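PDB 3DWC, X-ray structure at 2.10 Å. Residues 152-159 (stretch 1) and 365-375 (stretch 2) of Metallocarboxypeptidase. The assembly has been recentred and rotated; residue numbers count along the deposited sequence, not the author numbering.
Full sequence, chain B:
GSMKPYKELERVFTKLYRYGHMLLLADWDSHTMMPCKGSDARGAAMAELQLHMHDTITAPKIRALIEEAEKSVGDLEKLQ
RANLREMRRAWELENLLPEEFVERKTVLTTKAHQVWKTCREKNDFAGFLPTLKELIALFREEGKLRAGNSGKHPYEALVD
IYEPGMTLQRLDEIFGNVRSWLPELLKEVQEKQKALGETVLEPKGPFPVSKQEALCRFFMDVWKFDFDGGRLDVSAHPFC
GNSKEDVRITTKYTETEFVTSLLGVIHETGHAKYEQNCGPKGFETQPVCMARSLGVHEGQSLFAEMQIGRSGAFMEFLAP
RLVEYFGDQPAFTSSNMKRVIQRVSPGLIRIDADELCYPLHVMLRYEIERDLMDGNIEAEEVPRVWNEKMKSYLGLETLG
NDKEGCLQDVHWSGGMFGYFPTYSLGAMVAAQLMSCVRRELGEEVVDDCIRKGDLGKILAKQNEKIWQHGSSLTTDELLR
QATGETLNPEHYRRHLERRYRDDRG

Stretch 1, residues 152-159: KHPYEALV
Stretch 2 (365-375) RYEIERDLMDG

An aromatic side chain can act as the knob where two helices pack, and here that knob is Tyr-155. Its chi1 is t (-169°) with chi2 45°, and the side chain sits among Tyr-366, Glu-369, Arg-370 and Met-373. Arg-370 CA lies over one ring face, 4.3 Å from the centroid of the Tyr-155 ring, a CH-pi contact, while at the ring edge CE2 of Tyr-155 meets CE2 of Tyr-366 at 3.6 Å. Met-373 (chi1 -135°, between wells; chi2 and chi3 p) folds beside the knob: its CG is 3.5 Å from Tyr-155 CB, and its SD is 4.0 Å from Leu-158 CD1 (Leu-158 rotamer m, t).

The first stretch is helical from Pro-154 on and its helix runs past Val-159; the second enters already helical at Arg-365 and stays so through Met-373. Their N-to-C directions are 133° apart and their axes approach to 10.1 Å; Tyr-155 and Met-373 set the register, CA to CA 6.2 Å.

Beyond the ring, Tyr-155 OH donates to Glu-369 OE1 at 2.6 Å, so the buried hydroxyl is paired with a carboxylate. At the more exposed margin, His-153 (chi1 t, chi2 -51°) works twice: ND1 caps its own helix by accepting from Tyr-155 N at 3.1 Å, leaving NE2 to donate almost linearly to Asp-374 OD1 at 2.8 Å. Gly-375, phi 88°, then closes the second helix in a Schellman motif.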

ATOM      1  N   LYS B 152     -10.982 -24.058  31.440  1.00 47.81           N
ATOM      2  CA  LYS B 152      -9.625 -23.532  31.415  1.00 47.79           C
ATOM      3  C   LYS B 152      -9.534 -22.306  32.297  1.00 47.41           C
ATOM      4  O   LYS B 152     -10.478 -21.532  32.409  1.00 46.95           O
ATOM      5  CB  LYS B 152      -9.224 -23.077  30.018  1.00 48.24           C
ATOM      6  CG  LYS B 152      -8.837 -24.149  29.029  1.00 49.09           C
ATOM      7  CD  LYS B 152      -8.116 -23.451  27.864  1.00 49.09           C
ATOM      8  CE  LYS B 152      -8.238 -24.203  26.546  1.00 50.70           C
ATOM      9  NZ  LYS B 152      -7.840 -23.260  25.448  1.00 51.29           N
ATOM     10  N   HIS B 153      -8.360 -22.109  32.876  1.00 47.50           N
ATOM     11  CA  HIS B 153      -8.065 -20.909  33.634  1.00 46.72           C
ATOM     12  C   HIS B 153      -8.140 -19.688  32.681  1.00 46.04           C
ATOM     13  O   HIS B 153      -7.632 -19.746  31.565  1.00 46.37           O
ATOM     14  CB  HIS B 153      -6.667 -21.064  34.240  1.00 47.64           C
ATOM     15  CG  HIS B 153      -6.280 -19.954  35.161  1.00 49.26           C
ATOM     16  ND1 HIS B 153      -6.373 -18.622  34.807  1.00 52.78           N
ATOM     17  CD2 HIS B 153      -5.802 -19.974  36.429  1.00 53.29           C
ATOM     18  CE1 HIS B 153      -5.973 -17.868  35.815  1.00 54.17           C
ATOM     19  NE2 HIS B 153      -5.623 -18.664  36.814  1.00 55.36           N
ATOM     20  N   PRO B 154      -8.835 -18.607  33.074  1.00 44.93           N
ATOM     21  CA  PRO B 154      -8.908 -17.416  32.202  1.00 43.95           C
ATOM     22  C   PRO B 154      -7.609 -17.005  31.496  1.00 42.96           C
ATOM     23  O   PRO B 154      -7.639 -16.717  30.300  1.00 43.38           O
ATOM     24  CB  PRO B 154      -9.362 -16.301  33.152  1.00 44.00           C
ATOM     25  CG  PRO B 154      -9.635 -16.978  34.508  1.00 45.17           C
ATOM     26  CD  PRO B 154      -9.661 -18.441  34.286  1.00 45.21           C
ATOM     27  N   TYR B 155      -6.493 -16.972  32.231  1.00 41.40           N
ATOM     28  CA  TYR B 155      -5.185 -16.619  31.668  1.00 40.31           C
ATOM     29  C   TYR B 155      -4.755 -17.641  30.618  1.00 39.08           C
ATOM     30  O   TYR B 155      -4.226 -17.282  29.590  1.00 38.85           O
ATOM     31  CB  TYR B 155      -4.109 -16.505  32.763  1.00 39.90           C
ATOM     32  CG  TYR B 155      -2.794 -15.884  32.302  1.00 39.92           C
ATOM     33  CD1 TYR B 155      -2.769 -14.736  31.520  1.00 38.89           C
ATOM     34  CD2 TYR B 155      -1.587 -16.443  32.655  1.00 40.46           C
ATOM     35  CE1 TYR B 155      -1.566 -14.168  31.102  1.00 38.76           C
ATOM     36  CE2 TYR B 155      -0.373 -15.887  32.232  1.00 39.51           C
ATOM     37  CZ  TYR B 155      -0.367 -14.757  31.465  1.00 40.02           C
ATOM     38  OH  TYR B 155       0.841 -14.231  31.045  1.00 39.71           O
ATOM     39  N   GLU B 156      -4.987 -18.915  30.876  1.00 38.25           N
ATOM     40  CA  GLU B 156      -4.755 -19.933  29.871  1.00 37.89           C
ATOM     41  C   GLU B 156      -5.554 -19.671  28.582  1.00 37.48           C
ATOM     42  O   GLU B 156      -5.032 -19.820  27.479  1.00 36.71           O
ATOM     43  CB  GLU B 156      -5.066 -21.327  30.409  1.00 37.74           C
ATOM     44  CG  GLU B 156      -4.646 -22.401  29.441  1.00 37.87           C
ATOM     45  CD  GLU B 156      -4.720 -23.788  30.015  1.00 37.68           C
ATOM     46  OE1 GLU B 156      -5.170 -24.690  29.270  1.00 40.44           O
ATOM     47  OE2 GLU B 156      -4.288 -23.983  31.174  1.00 35.76           O
ATOM     48  N   ALA B 157      -6.820 -19.291  28.725  1.00 37.80           N
ATOM     49  CA  ALA B 157      -7.665 -18.947  27.565  1.00 37.12           C
ATOM     50  C   ALA B 157      -7.049 -17.790  26.786  1.00 36.85           C
ATOM     51  O   ALA B 157      -7.130 -17.744  25.545  1.00 37.74           O
ATOM     52  CB  ALA B 157      -9.114 -18.628  28.017  1.00 36.61           C
ATOM     53  N   LEU B 158      -6.381 -16.878  27.494  1.00 36.11           N
ATOM     54  CA  LEU B 158      -5.754 -15.730  26.857  1.00 36.07           C
ATOM     55  C   LEU B 158      -4.411 -16.099  26.193  1.00 35.64           C
ATOM     56  O   LEU B 158      -4.146 -15.712  25.054  1.00 34.59           O
ATOM     57  CB  LEU B 158      -5.599 -14.570  27.837  1.00 36.00           C
ATOM     58  CG  LEU B 158      -6.903 -13.842  28.258  1.00 36.46           C
ATOM     59  CD1 LEU B 158      -6.650 -12.982  29.491  1.00 37.45           C
ATOM     60  CD2 LEU B 158      -7.480 -12.980  27.133  1.00 36.35           C
ATOM     61  N   VAL B 159      -3.575 -16.856  26.892  1.00 35.53           N
ATOM     62  CA  VAL B 159      -2.297 -17.285  26.316  1.00 35.58           C
ATOM     63  C   VAL B 159      -2.543 -18.101  25.036  1.00 35.49           C
ATOM     64  O   VAL B 159      -1.796 -17.993  24.066  1.00 34.90           O
ATOM     65  CB  VAL B 159      -1.456 -18.077  27.327  1.00 35.95           C
ATOM     66  CG1 VAL B 159      -0.235 -18.714  26.640  1.00 35.66           C
ATOM     67  CG2 VAL B 159      -1.027 -17.141  28.506  1.00 36.79           C
ATOM     68  N   ARG B 365       7.190 -10.468  33.672  1.00 35.63           N
ATOM     69  CA  ARG B 365       5.898 -10.039  33.164  1.00 35.87           C
ATOM     70  C   ARG B 365       4.934 -11.200  33.210  1.00 36.25           C
ATOM     71  O   ARG B 365       3.762 -11.013  33.515  1.00 36.67           O
ATOM     72  CB  ARG B 365       6.001  -9.456  31.783  1.00 36.29           C
ATOM     73  CG  ARG B 365       6.792  -8.175  31.730  1.00 35.16           C
ATOM     74  CD  ARG B 365       7.295  -7.888  30.306  1.00 36.89           C
ATOM     75  NE  ARG B 365       7.758  -6.502  30.140  1.00 37.44           N
ATOM     76  CZ  ARG B 365       8.841  -6.025  30.748  1.00 36.29           C
ATOM     77  NH1 ARG B 365       9.208  -4.770  30.585  1.00 38.28           N
ATOM     78  NH2 ARG B 365       9.543  -6.800  31.552  1.00 33.97           N
ATOM     79  N   TYR B 366       5.427 -12.406  32.941  1.00 36.60           N
ATOM     80  CA  TYR B 366       4.587 -13.591  33.030  1.00 36.58           C
ATOM     81  C   TYR B 366       3.937 -13.659  34.454  1.00 36.97           C
ATOM     82  O   TYR B 366       2.707 -13.723  34.610  1.00 36.27           O
ATOM     83  CB  TYR B 366       5.392 -14.861  32.670  1.00 37.01           C
ATOM     84  CG  TYR B 366       4.663 -16.111  33.058  1.00 37.07           C
ATOM     85  CD1 TYR B 366       5.121 -16.919  34.073  1.00 39.72           C
ATOM     86  CD2 TYR B 366       3.446 -16.444  32.447  1.00 38.33           C
ATOM     87  CE1 TYR B 366       4.416 -18.075  34.448  1.00 38.95           C
ATOM     88  CE2 TYR B 366       2.754 -17.578  32.803  1.00 38.24           C
ATOM     89  CZ  TYR B 366       3.239 -18.378  33.805  1.00 37.95           C
ATOM     90  OH  TYR B 366       2.525 -19.467  34.156  1.00 38.22           O
ATOM     91  N   GLU B 367       4.787 -13.556  35.468  1.00 36.36           N
ATOM     92  CA  GLU B 367       4.400 -13.760  36.841  1.00 36.75           C
ATOM     93  C   GLU B 367       3.348 -12.756  37.308  1.00 37.04           C
ATOM     94  O   GLU B 367       2.337 -13.129  37.895  1.00 37.53           O
ATOM     95  CB  GLU B 367       5.656 -13.742  37.724  1.00 36.75           C
ATOM     96  CG  GLU B 367       6.487 -14.980  37.463  1.00 35.97           C
ATOM     97  CD  GLU B 367       7.897 -14.957  38.008  1.00 37.38           C
ATOM     98  OE1 GLU B 367       8.611 -15.966  37.758  1.00 37.17           O
ATOM     99  OE2 GLU B 367       8.302 -13.978  38.672  1.00 37.89           O
ATOM    100  N   ILE B 368       3.566 -11.499  36.975  1.00 36.46           N
ATOM    101  CA  ILE B 368       2.620 -10.456  37.266  1.00 36.36           C
ATOM    102  C   ILE B 368       1.282 -10.671  36.548  1.00 36.72           C
ATOM    103  O   ILE B 368       0.227 -10.638  37.202  1.00 36.94           O
ATOM    104  CB  ILE B 368       3.213  -9.087  36.931  1.00 35.81           C
ATOM    105  CG1 ILE B 368       4.384  -8.811  37.878  1.00 35.57           C
ATOM    106  CG2 ILE B 368       2.138  -7.994  37.053  1.00 36.58           C
ATOM    107  CD1 ILE B 368       5.386  -7.847  37.352  1.00 36.28           C
ATOM    108  N   GLU B 369       1.319 -10.929  35.240  1.00 36.44           N
ATOM    109  CA  GLU B 369       0.101 -11.207  34.469  1.00 37.60           C
ATOM    110  C   GLU B 369      -0.715 -12.346  35.061  1.00 37.80           C
ATOM    111  O   GLU B 369      -1.928 -12.238  35.267  1.00 36.49           O
ATOM    112  CB  GLU B 369       0.455 -11.531  33.006  1.00 37.80           C
ATOM    113  CG  GLU B 369       0.820 -10.313  32.193  1.00 37.13           C
ATOM    114  CD  GLU B 369       0.834 -10.576  30.712  1.00 38.34           C
ATOM    115  OE1 GLU B 369       0.718 -11.756  30.288  1.00 35.82           O
ATOM    116  OE2 GLU B 369       0.993  -9.591  29.967  1.00 37.84           O
ATOM    117  N   ARG B 370      -0.026 -13.445  35.314  1.00 39.19           N
ATOM    118  CA  ARG B 370      -0.608 -14.607  35.979  1.00 40.22           C
ATOM    119  C   ARG B 370      -1.236 -14.251  37.340  1.00 40.52           C
ATOM    120  O   ARG B 370      -2.364 -14.670  37.650  1.00 39.53           O
ATOM    121  CB  ARG B 370       0.465 -15.697  36.135  1.00 40.04           C
ATOM    122  CG  ARG B 370      -0.031 -17.024  36.709  1.00 40.84           C
ATOM    123  CD  ARG B 370       1.136 -17.841  37.256  1.00 42.28           C
ATOM    124  NE  ARG B 370       1.927 -17.109  38.259  1.00 44.96           N
ATOM    125  CZ  ARG B 370       3.130 -17.476  38.719  1.00 44.60           C
ATOM    126  NH1 ARG B 370       3.725 -18.587  38.288  1.00 45.49           N
ATOM    127  NH2 ARG B 370       3.744 -16.730  39.628  1.00 44.70           N
ATOM    128  N   ASP B 371      -0.501 -13.479  38.133  1.00 41.43           N
ATOM    129  CA  ASP B 371      -0.925 -13.134  39.492  1.00 42.37           C
ATOM    130  C   ASP B 371      -2.111 -12.170  39.513  1.00 42.66           C
ATOM    131  O   ASP B 371      -2.933 -12.227  40.433  1.00 43.23           O
ATOM    132  CB  ASP B 371       0.233 -12.528  40.292  1.00 42.90           C
ATOM    133  CG  ASP B 371       1.223 -13.581  40.814  1.00 45.81           C
ATOM    134  OD1 ASP B 371       0.947 -14.804  40.689  1.00 48.18           O
ATOM    135  OD2 ASP B 371       2.270 -13.168  41.385  1.00 48.34           O
ATOM    136  N   LEU B 372      -2.194 -11.279  38.533  1.00 42.85           N
ATOM    137  CA  LEU B 372      -3.326 -10.336  38.443  1.00 43.42           C
ATOM    138  C   LEU B 372      -4.610 -11.094  38.067  1.00 43.94           C
ATOM    139  O   LEU B 372      -5.642 -10.957  38.695  1.00 44.66           O
ATOM    140  CB  LEU B 372      -3.038  -9.218  37.425  1.00 42.81           C
ATOM    141  CG  LEU B 372      -2.035  -8.127  37.812  1.00 42.27           C
ATOM    142  CD1 LEU B 372      -1.535  -7.425  36.574  1.00 41.33           C
ATOM    143  CD2 LEU B 372      -2.652  -7.080  38.816  1.00 41.73           C
ATOM    144  N   MET B 373      -4.505 -11.908  37.035  1.00 44.72           N
ATOM    145  CA  MET B 373      -5.574 -12.772  36.547  1.00 45.41           C
ATOM    146  C   MET B 373      -6.095 -13.692  37.682  1.00 45.96           C
ATOM    147  O   MET B 373      -7.311 -13.895  37.819  1.00 45.90           O
ATOM    148  CB  MET B 373      -4.997 -13.602  35.371  1.00 45.21           C
ATOM    149  CG  MET B 373      -5.846 -13.727  34.109  1.00 46.94           C
ATOM    150  SD  MET B 373      -6.679 -12.269  33.423  1.00 48.42           S
ATOM    151  CE  MET B 373      -5.503 -10.970  33.688  1.00 49.27           C
ATOM    152  N   ASP B 374      -5.160 -14.218  38.485  1.00 46.14           N
ATOM    153  CA  ASP B 374      -5.435 -15.085  39.658  1.00 46.59           C
ATOM    154  C   ASP B 374      -6.137 -14.408  40.828  1.00 46.52           C
ATOM    155  O   ASP B 374      -6.703 -15.089  41.671  1.00 46.18           O
ATOM    156  CB  ASP B 374      -4.115 -15.623  40.258  1.00 46.77           C
ATOM    157  CG  ASP B 374      -3.857 -17.081  39.937  1.00 48.98           C
ATOM    158  OD1 ASP B 374      -4.725 -17.728  39.305  1.00 51.11           O
ATOM    159  OD2 ASP B 374      -2.769 -17.584  40.326  1.00 49.97           O
ATOM    160  N   GLY B 375      -6.031 -13.086  40.915  1.00 46.84           N
ATOM    161  CA  GLY B 375      -6.466 -12.346  42.096  1.00 46.78           C
ATOM    162  C   GLY B 375      -5.398 -12.221  43.177  1.00 47.09           C
ATOM    163  O   GLY B 375      -5.629 -11.562  44.193  1.00 47.61           O
TER